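Local coordinates for protein arginine kinase (Anthopleura japonica, PDB 4RF9) that catalyses transfer of a phosphoryl group from ATP to L-arginine, yielding N(omega)-phospho-L-arginine and ADP, at residues V147-R152 with N208-E213; K575-W580 with I589-K594; S641-I646 with V683-N688. All coordinates share one frame; numbering follows the deposited sequence.

How the contacts relate
Contact 1 belongs to the first of the two approximate repeats, while contacts 2 and 3 belong to the second, some 54 and 67 Å from it between centres. Contact 1 is a surface contact in which the start of helix 149-163 meets a loop, largely through charged side chains. Contacts 2 and 3 are mostly buried and pair antiparallel strands of one eight-stranded sheet through backbone hydrogen bonds; contact 2 is largely apolar, while contact 3 has one apolar face and one bearing His-643 and Asp-685. Their centres lie about 17 Å apart, and strand 479-488 runs between them, joining 587-594 to 638-645. Contact 2 closes a hairpin, whereas contact 3 unites strands 37 residues apart in sequence.

Contact 1. Residues V147-R152 with N208-E213; sequences VTKAHR and NKEWPE
Lys-149, in the first turn of helix 149-163, reaches two acidic side chains of the 208-213 loop. Its CG stands opposite the backbone N (chi1 -175°), and the chain runs straight until chi4 turns NZ between the carboxylates. There NZ forms salt bridges with Glu-213 OE1 at 2.8 Å and with Glu-210 OE2 at 2.9 Å. Both oxygens are met from above their carboxylate planes. A long flexible lysine suits this span, and its methylenes also lie against Glu-210, CD coming 3.8 Å from the Glu-210 carboxylate carbon CD. Glu-210, at the third position of a type II turn, crosses the lysine at about a right angle and bends at chi2 (-67°) to offer OE2.

Deeper in, Arg-152, buried, lays its guanidinium against the turn: Lys-209 O sits over one face, 3.5 Å from CZ, at an angle too poor for a hydrogen bond with NH2. Glu-213 O approaches Arg-152 CD at 3.2 Å. Both carbonyl oxygens accept hydrogen bonds from Arg-215 NH2, while Lys-209 sends its own NZ to Gly-206 O and Pro-145 O. Thr-148 OG1 caps the helix start by accepting from His-151 N.

One ammonium shared by two carboxylates should offset their mutual repulsion and tie loop to helix, although solvent at this surface probably weakens the attraction.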
loop_
_atom_site.group_PDB
_atom_site.type_symbol
_atom_site.label_atom_id
_atom_site.label_comp_id
_atom_site.label_asym_id
_atom_site.label_seq_id
_atom_site.Cartn_x
_atom_site.Cartn_y
_atom_site.Cartn_z
ATOM N N VAL A 147 28.146 -6.360 -23.407
ATOM C CA VAL A 147 27.174 -6.732 -24.430
ATOM C C VAL A 147 27.326 -5.844 -25.664
ATOM O O VAL A 147 27.522 -4.634 -25.550
ATOM C CB VAL A 147 25.721 -6.666 -23.894
ATOM C CG1 VAL A 147 25.382 -5.266 -23.391
ATOM C CG2 VAL A 147 24.731 -7.112 -24.957
ATOM N N THR A 148 27.259 -6.444 -26.849
ATOM C CA THR A 148 27.342 -5.661 -28.074
ATOM C C THR A 148 26.023 -4.945 -28.332
ATOM O O THR A 148 25.001 -5.261 -27.724
ATOM C CB THR A 148 27.720 -6.518 -29.298
ATOM O OG1 THR A 148 26.704 -7.499 -29.539
ATOM C CG2 THR A 148 29.053 -7.215 -29.071
ATOM N N LYS A 149 26.064 -3.973 -29.235
ATOM C CA LYS A 149 24.892 -3.187 -29.594
ATOM C C LYS A 149 23.777 -4.077 -30.130
ATOM O O LYS A 149 22.619 -3.962 -29.721
ATOM C CB LYS A 149 25.283 -2.149 -30.643
ATOM C CG LYS A 149 24.181 -1.189 -31.016
ATOM C CD LYS A 149 24.696 -0.145 -31.983
ATOM C CE LYS A 149 23.603 0.836 -32.347
ATOM N NZ LYS A 149 23.091 1.560 -31.150
ATOM N N ALA A 150 24.141 -4.970 -31.045
ATOM C CA ALA A 150 23.191 -5.886 -31.657
ATOM C C ALA A 150 22.658 -6.904 -30.651
ATOM O O ALA A 150 21.484 -7.269 -30.692
ATOM C CB ALA A 150 23.831 -6.593 -32.846
ATOM N N HIS A 151 23.523 -7.355 -29.746
ATOM C CA HIS A 151 23.128 -8.334 -28.737
ATOM C C HIS A 151 22.164 -7.762 -27.699
ATOM O O HIS A 151 21.274 -8.466 -27.226
ATOM C CB HIS A 151 24.353 -8.950 -28.051
ATOM C CG HIS A 151 25.001 -10.042 -28.842
ATOM N ND1 HIS A 151 26.176 -10.649 -28.451
ATOM C CD2 HIS A 151 24.633 -10.643 -29.999
ATOM C CE1 HIS A 151 26.508 -11.572 -29.337
ATOM N NE2 HIS A 151 25.588 -11.589 -30.285
ATOM N N ARG A 152 22.339 -6.492 -27.346
ATOM C CA ARG A 152 21.430 -5.842 -26.408
ATOM C C ARG A 152 20.026 -5.775 -26.999
ATOM O O ARG A 152 19.032 -5.980 -26.299
ATOM C CB ARG A 152 21.920 -4.436 -26.051
ATOM C CG ARG A 152 21.087 -3.768 -24.970
ATOM C CD ARG A 152 21.523 -2.337 -24.709
ATOM N NE ARG A 152 22.816 -2.249 -24.033
ATOM C CZ ARG A 152 23.959 -1.949 -24.643
ATOM N NH1 ARG A 152 23.969 -1.707 -25.946
ATOM N NH2 ARG A 152 25.087 -1.888 -23.951
ATOM N N ASN A 208 26.362 2.303 -19.724
ATOM C CA ASN A 208 25.492 3.289 -20.361
ATOM C C ASN A 208 25.569 3.324 -21.887
ATOM O O ASN A 208 24.931 4.169 -22.521
ATOM C CB ASN A 208 25.753 4.691 -19.807
ATOM C CG ASN A 208 25.104 4.917 -18.455
ATOM O OD1 ASN A 208 24.191 4.191 -18.064
ATOM N ND2 ASN A 208 25.564 5.937 -17.740
ATOM N N LYS A 209 26.344 2.417 -22.476
ATOM C CA LYS A 209 26.549 2.415 -23.924
ATOM C C LYS A 209 25.248 2.297 -24.721
ATOM O O LYS A 209 24.382 1.478 -24.405
ATOM C CB LYS A 209 27.539 1.321 -24.343
ATOM C CG LYS A 209 28.999 1.654 -24.058
ATOM C CD LYS A 209 29.926 0.768 -24.875
ATOM C CE LYS A 209 29.758 -0.693 -24.502
ATOM N NZ LYS A 209 30.210 -0.941 -23.106
ATOM N N GLU A 210 25.125 3.138 -25.745
ATOM C CA GLU A 210 23.976 3.147 -26.652
ATOM C C GLU A 210 22.658 3.511 -25.972
ATOM O O GLU A 210 21.592 3.085 -26.419
ATOM C CB GLU A 210 23.826 1.801 -27.378
ATOM C CG GLU A 210 25.126 1.182 -27.879
ATOM C CD GLU A 210 25.779 1.982 -28.988
ATOM O OE1 GLU A 210 26.948 1.694 -29.313
ATOM O OE2 GLU A 210 25.125 2.891 -29.540
ATOM N N TRP A 211 22.726 4.296 -24.898
ATOM C CA TRP A 211 21.524 4.710 -24.178
ATOM C C TRP A 211 20.608 5.521 -25.092
ATOM O O TRP A 211 21.077 6.410 -25.803
ATOM C CB TRP A 211 21.886 5.529 -22.933
ATOM C CG TRP A 211 20.687 5.917 -22.123
ATOM C CD1 TRP A 211 19.950 7.059 -22.242
ATOM C CD2 TRP A 211 20.072 5.148 -21.083
ATOM N NE1 TRP A 211 18.917 7.053 -21.334
ATOM C CE2 TRP A 211 18.970 5.890 -20.611
ATOM C CE3 TRP A 211 20.348 3.907 -20.502
ATOM C CZ2 TRP A 211 18.145 5.430 -19.589
ATOM C CZ3 TRP A 211 19.529 3.454 -19.485
ATOM C CH2 TRP A 211 18.441 4.214 -19.039
ATOM N N PRO A 212 19.296 5.220 -25.078
ATOM C CA PRO A 212 18.662 4.193 -24.251
ATOM C C PRO A 212 18.218 2.960 -25.042
ATOM O O PRO A 212 17.303 2.265 -24.595
ATOM C CB PRO A 212 17.425 4.923 -23.719
ATOM C CG PRO A 212 17.095 5.960 -24.814
ATOM C CD PRO A 212 18.276 6.021 -25.769
ATOM N N GLU A 213 18.848 2.696 -26.185
ATOM C CA GLU A 213 18.494 1.546 -27.022
ATOM C C GLU A 213 18.496 0.221 -26.261
ATOM O O GLU A 213 19.438 -0.087 -25.530
ATOM C CB GLU A 213 19.439 1.427 -28.221
ATOM C CG GLU A 213 19.072 2.278 -29.425
ATOM C CD GLU A 213 19.947 1.968 -30.621
ATOM O OE1 GLU A 213 20.443 0.824 -30.708
ATOM O OE2 GLU A 213 20.148 2.862 -31.470
HETATM O O HOH W 1 28.031 -3.212 -23.229
#

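Contact 2. Residues K575-W580 with I589-K594; sequences KTFLVW and IISMEK
Leu-578 O receives the shortest hydrogen bond between the strands, from Ile-590 N at 2.8 Å and nearly in line with the C=O bond. The reverse bond, Leu-578 N to Ile-590 O at 2.9 Å, lies in the carbonyl plane with an almost straight N-H...O angle of 173°. Together they make Leu-578 and Ile-590 a hydrogen-bonded pair of the antiparallel hairpin 577-581/587-594, flanked by the non-hydrogen-bonded pairs Phe-577/Ser-591 and Val-579/Ile-589. Beyond the Phe-577/Ser-591 pair Met-592 N still donates to Thr-576 O at 2.9 Å, but from above the carbonyl plane, 42° out of it.

On the face bearing Leu-578 and Ile-590, the two side chains lie side by side, Leu-578 CD2 4.1 Å from Ile-590 CD1. Met-592 joins them by bending at chi3 (-67°), which brings its methyl CE to 3.7 Å from Leu-578 CB and close to Lys-575 O. An unbranched, flexible thioether chain suits this reach to the neighbouring strand.

The other face has Phe-577, Val-579, Ile-589 and Ser-591. Ile-589 CG2 touches Phe-577 CE1 at 3.6 Å and lies 4.1 Å from Val-579 CG2, all three side chains pointing the same way. Helix 598-615 packs here, with Ala-608 on Phe-577, and Ser-591 OG is hydrogen-bonded to Val-601 O; serine is small enough to sit under a helix and polar enough to use its backbone.

The Ile-589 side chain is about 10 Å from a bound arginine. Hydrogen-bonded polar backbone between two largely apolar faces implies a hairpin well matched to the interior of the catalytic domain's sheet.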
loop_
_atom_site.group_PDB
_atom_site.type_symbol
_atom_site.label_atom_id
_atom_site.label_comp_id
_atom_site.label_asym_id
_atom_site.label_seq_id
_atom_site.Cartn_x
_atom_site.Cartn_y
_atom_site.Cartn_z
ATOM N N LYS A 575 -22.687 15.282 -11.927
ATOM C CA LYS A 575 -22.181 15.722 -10.623
ATOM C C LYS A 575 -23.271 15.749 -9.553
ATOM O O LYS A 575 -23.263 16.607 -8.671
ATOM C CB LYS A 575 -21.511 17.100 -10.716
ATOM C CG LYS A 575 -20.031 17.070 -11.065
ATOM C CD LYS A 575 -19.797 16.721 -12.521
ATOM C CE LYS A 575 -18.316 16.744 -12.849
ATOM N NZ LYS A 575 -18.061 16.394 -14.271
ATOM N N THR A 576 -24.204 14.805 -9.636
ATOM C CA THR A 576 -25.311 14.735 -8.690
ATOM C C THR A 576 -25.282 13.432 -7.893
ATOM O O THR A 576 -26.121 13.212 -7.019
ATOM C CB THR A 576 -26.677 14.850 -9.398
ATOM O OG1 THR A 576 -26.851 13.745 -10.295
ATOM C CG2 THR A 576 -26.775 16.156 -10.179
ATOM N N PHE A 577 -24.322 12.569 -8.203
ATOM C CA PHE A 577 -24.191 11.292 -7.510
ATOM C C PHE A 577 -22.725 10.974 -7.228
ATOM O O PHE A 577 -21.906 10.934 -8.141
ATOM C CB PHE A 577 -24.839 10.164 -8.319
ATOM C CG PHE A 577 -24.709 8.815 -7.676
ATOM C CD1 PHE A 577 -25.437 8.505 -6.540
ATOM C CD2 PHE A 577 -23.854 7.860 -8.201
ATOM C CE1 PHE A 577 -25.315 7.272 -5.938
ATOM C CE2 PHE A 577 -23.729 6.620 -7.602
ATOM C CZ PHE A 577 -24.462 6.326 -6.470
ATOM N N LEU A 578 -22.399 10.749 -5.959
ATOM C CA LEU A 578 -21.013 10.522 -5.563
ATOM C C LEU A 578 -20.869 9.320 -4.631
ATOM O O LEU A 578 -21.654 9.152 -3.700
ATOM C CB LEU A 578 -20.435 11.774 -4.894
ATOM C CG LEU A 578 -18.960 11.714 -4.491
ATOM C CD1 LEU A 578 -18.044 11.774 -5.708
ATOM C CD2 LEU A 578 -18.618 12.819 -3.499
ATOM N N VAL A 579 -19.869 8.485 -4.892
ATOM C CA VAL A 579 -19.569 7.357 -4.015
ATOM C C VAL A 579 -18.103 7.362 -3.610
ATOM O O VAL A 579 -17.214 7.331 -4.461
ATOM C CB VAL A 579 -19.878 5.996 -4.678
ATOM C CG1 VAL A 579 -19.518 4.850 -3.737
ATOM C CG2 VAL A 579 -21.337 5.915 -5.077
ATOM N N TRP A 580 -17.859 7.414 -2.306
ATOM C CA TRP A 580 -16.521 7.223 -1.768
ATOM C C TRP A 580 -16.354 5.759 -1.385
ATOM O O TRP A 580 -17.237 5.166 -0.761
ATOM C CB TRP A 580 -16.287 8.119 -0.551
ATOM C CG TRP A 580 -15.927 9.536 -0.897
ATOM C CD1 TRP A 580 -15.713 10.050 -2.141
ATOM C CD2 TRP A 580 -15.735 10.618 0.023
ATOM N NE1 TRP A 580 -15.400 11.386 -2.055
ATOM C CE2 TRP A 580 -15.408 11.758 -0.737
ATOM C CE3 TRP A 580 -15.809 10.734 1.415
ATOM C CZ2 TRP A 580 -15.156 12.998 -0.151
ATOM C CZ3 TRP A 580 -15.557 11.966 1.993
ATOM C CH2 TRP A 580 -15.236 13.080 1.211
ATOM N N ILE A 589 -22.225 6.834 0.258
ATOM C CA ILE A 589 -23.017 7.134 -0.925
ATOM C C ILE A 589 -23.788 8.438 -0.746
ATOM O O ILE A 589 -24.548 8.594 0.209
ATOM C CB ILE A 589 -23.996 5.984 -1.231
ATOM C CG1 ILE A 589 -23.296 4.630 -1.029
ATOM C CG2 ILE A 589 -24.579 6.144 -2.634
ATOM C CD1 ILE A 589 -24.197 3.410 -1.174
ATOM N N ILE A 590 -23.585 9.365 -1.677
ATOM C CA ILE A 590 -24.127 10.713 -1.561
ATOM C C ILE A 590 -24.921 11.122 -2.796
ATOM O O ILE A 590 -24.465 10.953 -3.927
ATOM C CB ILE A 590 -22.996 11.747 -1.347
ATOM C CG1 ILE A 590 -22.140 11.361 -0.141
ATOM C CG2 ILE A 590 -23.566 13.150 -1.181
ATOM C CD1 ILE A 590 -20.816 12.086 -0.074
ATOM N N SER A 591 -26.116 11.657 -2.565
ATOM C CA SER A 591 -26.915 12.242 -3.630
ATOM C C SER A 591 -26.975 13.757 -3.450
ATOM O O SER A 591 -27.284 14.253 -2.365
ATOM C CB SER A 591 -28.320 11.641 -3.640
ATOM O OG SER A 591 -28.667 11.187 -4.934
ATOM N N MET A 592 -26.666 14.485 -4.517
ATOM C CA MET A 592 -26.598 15.942 -4.461
ATOM C C MET A 592 -27.469 16.579 -5.534
ATOM O O MET A 592 -27.718 15.979 -6.578
ATOM C CB MET A 592 -25.154 16.410 -4.643
ATOM C CG MET A 592 -24.181 15.869 -3.611
ATOM S SD MET A 592 -22.464 15.984 -4.154
ATOM C CE MET A 592 -22.456 14.824 -5.522
ATOM N N GLU A 593 -27.919 17.802 -5.273
ATOM C CA GLU A 593 -28.680 18.560 -6.262
ATOM C C GLU A 593 -28.640 20.068 -6.037
ATOM O O GLU A 593 -28.304 20.548 -4.952
ATOM C CB GLU A 593 -30.133 18.084 -6.323
ATOM C CG GLU A 593 -30.449 17.200 -7.521
ATOM C CD GLU A 593 -31.931 16.927 -7.668
ATOM O OE1 GLU A 593 -32.293 15.936 -8.337
ATOM O OE2 GLU A 593 -32.735 17.707 -7.117
ATOM N N LYS A 594 -28.983 20.806 -7.086
ATOM C CA LYS A 594 -29.129 22.248 -7.002
ATOM C C LYS A 594 -30.587 22.559 -6.692
ATOM O O LYS A 594 -31.488 22.096 -7.391
ATOM C CB LYS A 594 -28.716 22.901 -8.325
ATOM C CG LYS A 594 -28.498 24.404 -8.246
ATOM C CD LYS A 594 -27.078 24.772 -8.657
ATOM C CE LYS A 594 -26.055 24.101 -7.754
ATOM N NZ LYS A 594 -24.655 24.414 -8.151
#

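Contact 3. Residues S641-I646 with V683-N688; sequences SVHVKI and VFDISN
Phe-684, Val-683 and Ile-686 bury the most surface where strand 683-688 pairs with 638-645, an antiparallel pairing within the eight-stranded sheet of the phosphagen kinase catalytic domain. Strand 683-688 lies between 638-645 and the outermost strand 664-667. Val-644/Phe-684 and Val-642/Ile-686 are hydrogen-bonded pairs: Val-644 N gives a nearly straight bond to Phe-684 O at 2.8 Å, and Ile-686 N donates to Val-642 O at 2.9 Å.

Phe-684 turns its ring toward Ile-646, CG lying beside its own backbone N (chi1 -63°). The ring edge then faces the Ile-646 carbonyl, CE2 coming 3.1 Å from Ile-646 O, so that the weakly positive rim of the ring probably meets the oxygen's partial negative charge. Its CD2 also lies 4.3 Å from Ile-646 CB, a looser apolar contact. An aromatic serves well here, being greasy on its faces yet tolerant of a carbonyl at its edge.

Val-683 projects on the other side of the sheet, along with His-643 and Asp-685. Its methyl CG1 lies against the neighbouring backbone, 3.6 Å from Val-644 O, and a beta-branched valine suits such an extended backbone. Next along, the His-643 ring and the Asp-685 carboxylate are turned 65° from one another; NE2 and OD2 are 3.1 Å apart, but the angle is too poor for a hydrogen bond. Asp-685 OD2 has also a weak, long ion pair with Arg-639.

Ile-686 lies on the sheet face that also carries Phe-684, Val-642 and Val-644, which helix 696-711 packs against, with Leu-710 touching Ile-686 and Met-703 touching Val-642. Val-644 places CG1 between its backbone N and carbonyl carbon (chi1 64°), and this methyl meets Ile-686 CD1 at 3.6 Å.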
loop_
_atom_site.group_PDB
_atom_site.type_symbol
_atom_site.label_atom_id
_atom_site.label_comp_id
_atom_site.label_asym_id
_atom_site.label_seq_id
_atom_site.Cartn_x
_atom_site.Cartn_y
_atom_site.Cartn_z
ATOM N N SER A 641 -28.982 16.767 4.502
ATOM C CA SER A 641 -28.605 18.169 4.653
ATOM C C SER A 641 -29.383 19.123 3.747
ATOM O O SER A 641 -29.663 18.818 2.587
ATOM C CB SER A 641 -27.096 18.346 4.456
ATOM O OG SER A 641 -26.373 17.755 5.524
ATOM N N VAL A 642 -29.739 20.277 4.303
ATOM C CA VAL A 642 -30.380 21.343 3.544
ATOM C C VAL A 642 -29.698 22.673 3.841
ATOM O O VAL A 642 -29.786 23.191 4.957
ATOM C CB VAL A 642 -31.883 21.466 3.873
ATOM C CG1 VAL A 642 -32.452 22.759 3.299
ATOM C CG2 VAL A 642 -32.649 20.260 3.349
ATOM N N HIS A 643 -29.006 23.215 2.843
ATOM C CA HIS A 643 -28.387 24.531 2.968
ATOM C C HIS A 643 -29.390 25.621 2.610
ATOM O O HIS A 643 -29.656 25.881 1.436
ATOM C CB HIS A 643 -27.138 24.633 2.092
ATOM C CG HIS A 643 -25.964 23.873 2.627
ATOM N ND1 HIS A 643 -25.464 22.745 2.012
ATOM C CD2 HIS A 643 -25.198 24.075 3.724
ATOM C CE1 HIS A 643 -24.436 22.288 2.705
ATOM N NE2 HIS A 643 -24.254 23.077 3.750
ATOM N N VAL A 644 -29.937 26.260 3.637
ATOM C CA VAL A 644 -31.034 27.198 3.455
ATOM C C VAL A 644 -30.724 28.555 4.089
ATOM O O VAL A 644 -30.067 28.634 5.128
ATOM C CB VAL A 644 -32.352 26.608 4.022
ATOM C CG1 VAL A 644 -32.253 26.413 5.529
ATOM C CG2 VAL A 644 -33.548 27.474 3.654
ATOM N N LYS A 645 -31.179 29.623 3.441
ATOM C CA LYS A 645 -31.012 30.968 3.974
ATOM C C LYS A 645 -32.233 31.340 4.811
ATOM O O LYS A 645 -33.308 31.603 4.271
ATOM C CB LYS A 645 -30.816 31.977 2.843
ATOM C CG LYS A 645 -29.993 33.194 3.236
ATOM C CD LYS A 645 -30.204 34.345 2.267
ATOM C CE LYS A 645 -29.919 33.929 0.834
ATOM N NZ LYS A 645 -30.225 35.030 -0.120
ATOM N N ILE A 646 -32.061 31.344 6.130
ATOM C CA ILE A 646 -33.150 31.658 7.051
ATOM C C ILE A 646 -32.726 32.691 8.101
ATOM O O ILE A 646 -32.367 32.337 9.225
ATOM C CB ILE A 646 -33.675 30.384 7.758
ATOM C CG1 ILE A 646 -34.073 29.317 6.735
ATOM C CG2 ILE A 646 -34.867 30.705 8.636
ATOM C CD1 ILE A 646 -35.346 29.632 5.976
ATOM N N VAL A 683 -26.480 31.809 5.485
ATOM C CA VAL A 683 -26.997 30.523 5.031
ATOM C C VAL A 683 -26.824 29.473 6.122
ATOM O O VAL A 683 -25.781 29.409 6.774
ATOM C CB VAL A 683 -26.284 30.043 3.746
ATOM C CG1 VAL A 683 -27.071 28.917 3.085
ATOM C CG2 VAL A 683 -26.098 31.201 2.776
ATOM N N PHE A 684 -27.847 28.649 6.320
ATOM C CA PHE A 684 -27.817 27.666 7.396
ATOM C C PHE A 684 -27.939 26.220 6.923
ATOM O O PHE A 684 -28.832 25.874 6.148
ATOM C CB PHE A 684 -28.898 27.970 8.435
ATOM C CG PHE A 684 -28.714 29.287 9.133
ATOM C CD1 PHE A 684 -27.685 29.466 10.043
ATOM C CD2 PHE A 684 -29.573 30.344 8.886
ATOM C CE1 PHE A 684 -27.513 30.676 10.688
ATOM C CE2 PHE A 684 -29.407 31.555 9.529
ATOM C CZ PHE A 684 -28.376 31.721 10.431
ATOM N N ASP A 685 -27.025 25.382 7.405
ATOM C CA ASP A 685 -27.088 23.945 7.174
ATOM C C ASP A 685 -28.022 23.308 8.193
ATOM O O ASP A 685 -27.803 23.413 9.400
ATOM C CB ASP A 685 -25.692 23.327 7.291
ATOM C CG ASP A 685 -25.706 21.815 7.148
ATOM O OD1 ASP A 685 -26.008 21.120 8.142
ATOM O OD2 ASP A 685 -25.403 21.317 6.042
ATOM N N ILE A 686 -29.067 22.650 7.707
ATOM C CA ILE A 686 -29.987 21.946 8.591
ATOM C C ILE A 686 -29.881 20.443 8.376
ATOM O O ILE A 686 -30.000 19.958 7.251
ATOM C CB ILE A 686 -31.438 22.405 8.384
ATOM C CG1 ILE A 686 -31.535 23.923 8.554
ATOM C CG2 ILE A 686 -32.365 21.691 9.355
ATOM C CD1 ILE A 686 -32.941 24.455 8.492
ATOM N N SER A 687 -29.648 19.708 9.457
ATOM C CA SER A 687 -29.456 18.268 9.349
ATOM C C SER A 687 -30.289 17.483 10.356
ATOM O O SER A 687 -30.753 18.026 11.358
ATOM C CB SER A 687 -27.976 17.913 9.502
ATOM O OG SER A 687 -27.517 18.191 10.812
ATOM N N ASN A 688 -30.476 16.198 10.069
ATOM C CA ASN A 688 -31.169 15.290 10.972
ATOM C C ASN A 688 -30.299 14.986 12.183
ATOM O O ASN A 688 -29.074 14.959 12.078
ATOM C CB ASN A 688 -31.509 13.990 10.246
ATOM C CG ASN A 688 -30.274 13.267 9.736
ATOM O OD1 ASN A 688 -29.668 13.675 8.745
ATOM N ND2 ASN A 688 -29.897 12.187 10.411
#